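Xaa-Pro dipeptidase (Lactobacillus brevis, PDB 3I7M) probably acts as a manganese-dependent metallopeptidase that cleaves Xaa-Pro dipeptides, represented here by its creatinase/prolidase N-terminal domain alone. Local coordinates at residues T21-P26 with L46-D51. Numbering follows the deposited sequence.
Sequences TYLSNP and LVVFPD
Tyr22 and Val47 face each other as the non-hydrogen-bonded pair of two antiparallel strands, and their side chains share one face of the sheet. The ring of Tyr22 swings out with CG anti to its backbone N (chi1 179°), and its CD1 meets CG2 of Val47 at 3.9 Å, the methyl approaching the ring obliquely. That methyl stands anti to the carbonyl carbon of Val47; the other, CG1, leans toward the carbonyl oxygen of Thr21, which also receives a CA-H...O contact from Val47 CA.

The opposite face carries Thr21, Leu23, Leu46 and Val48. Leu23 and Leu46 oppose each other with CB to CB at 4.2 Å, and Leu23 CB rests 3.3 Å from the carbonyl O of Leu46. An extended Leu23 chain (chi2 178°) carries CD1 diagonally to CG2 of Val48, 4.3 Å away, linking the two hydrogen-bonded pairs on this face. Those pairs, Thr21 with Val48 and Leu23 with Leu46, each close two nearly straight backbone bonds; Thr21 N to Val48 O, for example, is 2.8 Å. These four bonds fix the register that brings the apolar side chains together on both faces, and all six residues are buried.

The pair illustrates how central strands of a mixed sheet in an alpha/beta domain join: strand 20-23 is flanked on its other side by the parallel strand 101-104, and 45-48 on its other side by the antiparallel 55-59. Helix 26-33 covers Leu23 and Leu46, whereas helix 5-15 packs on Thr21 and Val48, its Thr13 hydroxyl hydrogen-bonded to that of Thr21. On the Tyr22 face, Val47 also touches Phe55 of the neighbouring strand.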
ATOM      1  N   THR A  21       3.223   0.984  -5.884  1.00  8.98           N
ATOM      2  CA  THR A  21       2.030   0.148  -5.855  1.00  8.88           C
ATOM      3  C   THR A  21       1.410   0.256  -4.470  1.00  9.16           C
ATOM      4  O   THR A  21       2.130   0.041  -3.477  1.00  9.82           O
ATOM      5  CB  THR A  21       2.417  -1.246  -6.206  1.00  9.81           C
ATOM      6  OG1 THR A  21       2.754  -1.276  -7.607  1.00 10.28           O
ATOM      7  CG2 THR A  21       1.282  -2.207  -5.983  1.00 11.42           C
ATOM      8  N   TYR A  22       0.106   0.518  -4.419  1.00  8.60           N
ATOM      9  CA  TYR A  22      -0.634   0.655  -3.149  1.00  8.45           C
ATOM     10  C   TYR A  22      -1.534  -0.538  -3.049  1.00  7.30           C
ATOM     11  O   TYR A  22      -2.510  -0.642  -3.828  1.00  8.40           O
ATOM     12  CB  TYR A  22      -1.398   1.973  -3.190  1.00  7.91           C
ATOM     13  CG  TYR A  22      -2.215   2.203  -1.939  1.00  8.07           C
ATOM     14  CD1 TYR A  22      -1.663   2.899  -0.875  1.00 10.38           C
ATOM     15  CD2 TYR A  22      -3.534   1.876  -1.887  1.00  8.16           C
ATOM     16  CE1 TYR A  22      -2.404   3.084   0.284  1.00  9.81           C
ATOM     17  CE2 TYR A  22      -4.300   2.075  -0.699  1.00  8.67           C
ATOM     18  CZ  TYR A  22      -3.698   2.718   0.320  1.00  7.96           C
ATOM     19  OH  TYR A  22      -4.431   2.894   1.506  1.00 12.57           O
ATOM     20  N   LEU A  23      -1.255  -1.477  -2.137  1.00  8.64           N
ATOM     21  CA  LEU A  23      -2.053  -2.711  -1.925  1.00  8.23           C
ATOM     22  C   LEU A  23      -2.991  -2.484  -0.739  1.00  8.00           C
ATOM     23  O   LEU A  23      -2.533  -2.019   0.341  1.00 10.03           O
ATOM     24  CB  LEU A  23      -1.123  -3.850  -1.653  1.00  9.61           C
ATOM     25  CG  LEU A  23      -0.191  -4.181  -2.814  1.00  8.71           C
ATOM     26  CD1 LEU A  23       0.717  -5.330  -2.348  1.00 12.16           C
ATOM     27  CD2 LEU A  23      -0.882  -4.486  -4.128  1.00  8.93           C
ATOM     28  N   SER A  24      -4.262  -2.749  -0.992  1.00  7.37           N
ATOM     29  CA  SER A  24      -5.345  -2.527  -0.008  1.00  8.50           C
ATOM     30  C   SER A  24      -6.186  -3.749   0.260  1.00  8.73           C
ATOM     31  O   SER A  24      -7.054  -3.685   1.168  1.00  9.55           O
ATOM     32  CB  SER A  24      -6.239  -1.390  -0.536  1.00  9.29           C
ATOM     33  OG  SER A  24      -6.747  -1.713  -1.840  1.00  8.62           O
ATOM     34  N   ASN A  25      -6.096  -4.795  -0.559  1.00  8.86           N
ATOM     35  CA  ASN A  25      -6.965  -5.958  -0.412  1.00  9.55           C
ATOM     36  C   ASN A  25      -6.477  -6.760   0.797  1.00 10.32           C
ATOM     37  O   ASN A  25      -5.361  -7.201   0.767  1.00 10.43           O
ATOM     38  CB  ASN A  25      -6.974  -6.769  -1.719  1.00  9.47           C
ATOM     39  CG  ASN A  25      -7.915  -7.919  -1.723  1.00  9.48           C
ATOM     40  OD1 ASN A  25      -8.481  -8.312  -0.677  1.00 12.40           O
ATOM     41  ND2 ASN A  25      -8.142  -8.450  -2.890  1.00 12.06           N
ATOM     42  N   PRO A  26      -7.336  -6.930   1.826  1.00 10.89           N
ATOM     43  CA  PRO A  26      -6.825  -7.675   2.989  1.00 11.32           C
ATOM     44  C   PRO A  26      -6.344  -9.085   2.587  1.00 11.72           C
ATOM     45  O   PRO A  26      -5.445  -9.607   3.232  1.00 12.57           O
ATOM     46  CB  PRO A  26      -8.017  -7.769   3.919  1.00 13.45           C
ATOM     47  CG  PRO A  26      -8.987  -6.704   3.468  1.00 14.57           C
ATOM     48  CD  PRO A  26      -8.698  -6.407   2.027  1.00 11.12           C
ATOM     49  N   LEU A  46      -0.351  -1.761   2.184  1.00  9.45           N
ATOM     50  CA  LEU A  46       1.028  -2.198   1.987  1.00  9.89           C
ATOM     51  C   LEU A  46       1.539  -1.497   0.729  1.00  8.80           C
ATOM     52  O   LEU A  46       0.934  -1.648  -0.335  1.00  9.94           O
ATOM     53  CB  LEU A  46       1.122  -3.712   1.903  1.00 10.37           C
ATOM     54  CG  LEU A  46       2.504  -4.334   2.066  1.00 12.87           C
ATOM     55  CD1 LEU A  46       2.355  -5.836   2.374  1.00 17.16           C
ATOM     56  CD2 LEU A  46       3.277  -4.081   0.811  1.00 14.82           C
ATOM     57  N   VAL A  47       2.551  -0.662   0.862  1.00 10.14           N
ATOM     58  CA  VAL A  47       3.058   0.184  -0.216  1.00  9.56           C
ATOM     59  C   VAL A  47       4.378  -0.346  -0.680  1.00 10.78           C
ATOM     60  O   VAL A  47       5.280  -0.573   0.108  1.00 11.27           O
ATOM     61  CB  VAL A  47       3.205   1.621   0.220  1.00  9.28           C
ATOM     62  CG1 VAL A  47       3.805   2.495  -0.900  1.00 13.18           C
ATOM     63  CG2 VAL A  47       1.816   2.105   0.719  1.00 12.21           C
ATOM     64  N   VAL A  48       4.461  -0.591  -1.975  1.00 10.30           N
ATOM     65  CA  VAL A  48       5.634  -1.210  -2.579  1.00 10.85           C
ATOM     66  C   VAL A  48       6.216  -0.220  -3.635  1.00 10.86           C
ATOM     67  O   VAL A  48       5.497   0.468  -4.370  1.00 11.06           O
ATOM     68  CB  VAL A  48       5.267  -2.503  -3.321  1.00 11.36           C
ATOM     69  CG1 VAL A  48       6.494  -3.197  -4.066  1.00 13.09           C
ATOM     70  CG2 VAL A  48       4.589  -3.512  -2.384  1.00 13.87           C
ATOM     71  N   PHE A  49       7.557  -0.104  -3.649  1.00 10.77           N
ATOM     72  CA  PHE A  49       8.250   0.781  -4.563  1.00 11.30           C
ATOM     73  C   PHE A  49       9.079  -0.035  -5.505  1.00 12.86           C
ATOM     74  O   PHE A  49       9.453  -1.169  -5.203  1.00 13.88           O
ATOM     75  CB  PHE A  49       9.169   1.739  -3.769  1.00 10.39           C
ATOM     76  CG  PHE A  49       8.420   2.629  -2.825  1.00 12.63           C
ATOM     77  CD1 PHE A  49       7.792   3.769  -3.287  1.00 12.59           C
ATOM     78  CD2 PHE A  49       8.303   2.309  -1.484  1.00 10.77           C
ATOM     79  CE1 PHE A  49       7.068   4.617  -2.450  1.00 13.53           C
ATOM     80  CE2 PHE A  49       7.591   3.140  -0.602  1.00 11.76           C
ATOM     81  CZ  PHE A  49       6.945   4.295  -1.091  1.00 12.13           C
ATOM     82  N   PRO A  50       9.435   0.583  -6.618  1.00 13.70           N
ATOM     83  CA  PRO A  50      10.204  -0.186  -7.605  1.00 14.97           C
ATOM     84  C   PRO A  50      11.654  -0.385  -7.227  1.00 16.25           C
ATOM     85  O   PRO A  50      12.310  -1.337  -7.738  1.00 19.27           O
ATOM     86  CB  PRO A  50      10.138   0.673  -8.842  1.00 14.00           C
ATOM     87  CG  PRO A  50       9.823   2.055  -8.418  1.00 12.39           C
ATOM     88  CD  PRO A  50       8.946   1.850  -7.141  1.00 13.86           C
ATOM     89  N   ASP A  51      12.159   0.477  -6.360  1.00 15.28           N
ATOM     90  CA  ASP A  51      13.597   0.547  -6.130  1.00 16.17           C
ATOM     91  C   ASP A  51      14.002   0.825  -4.684  1.00 15.84           C
ATOM     92  O   ASP A  51      15.152   1.221  -4.395  1.00 15.86           O
ATOM     93  CB  ASP A  51      14.155   1.609  -7.082  1.00 15.42           C
ATOM     94  CG  ASP A  51      13.617   2.987  -6.778  1.00 20.25           C
ATOM     95  OD1 ASP A  51      12.655   3.104  -5.947  1.00 28.92           O
ATOM     96  OD2 ASP A  51      14.121   3.945  -7.438  1.00 31.21           O
TER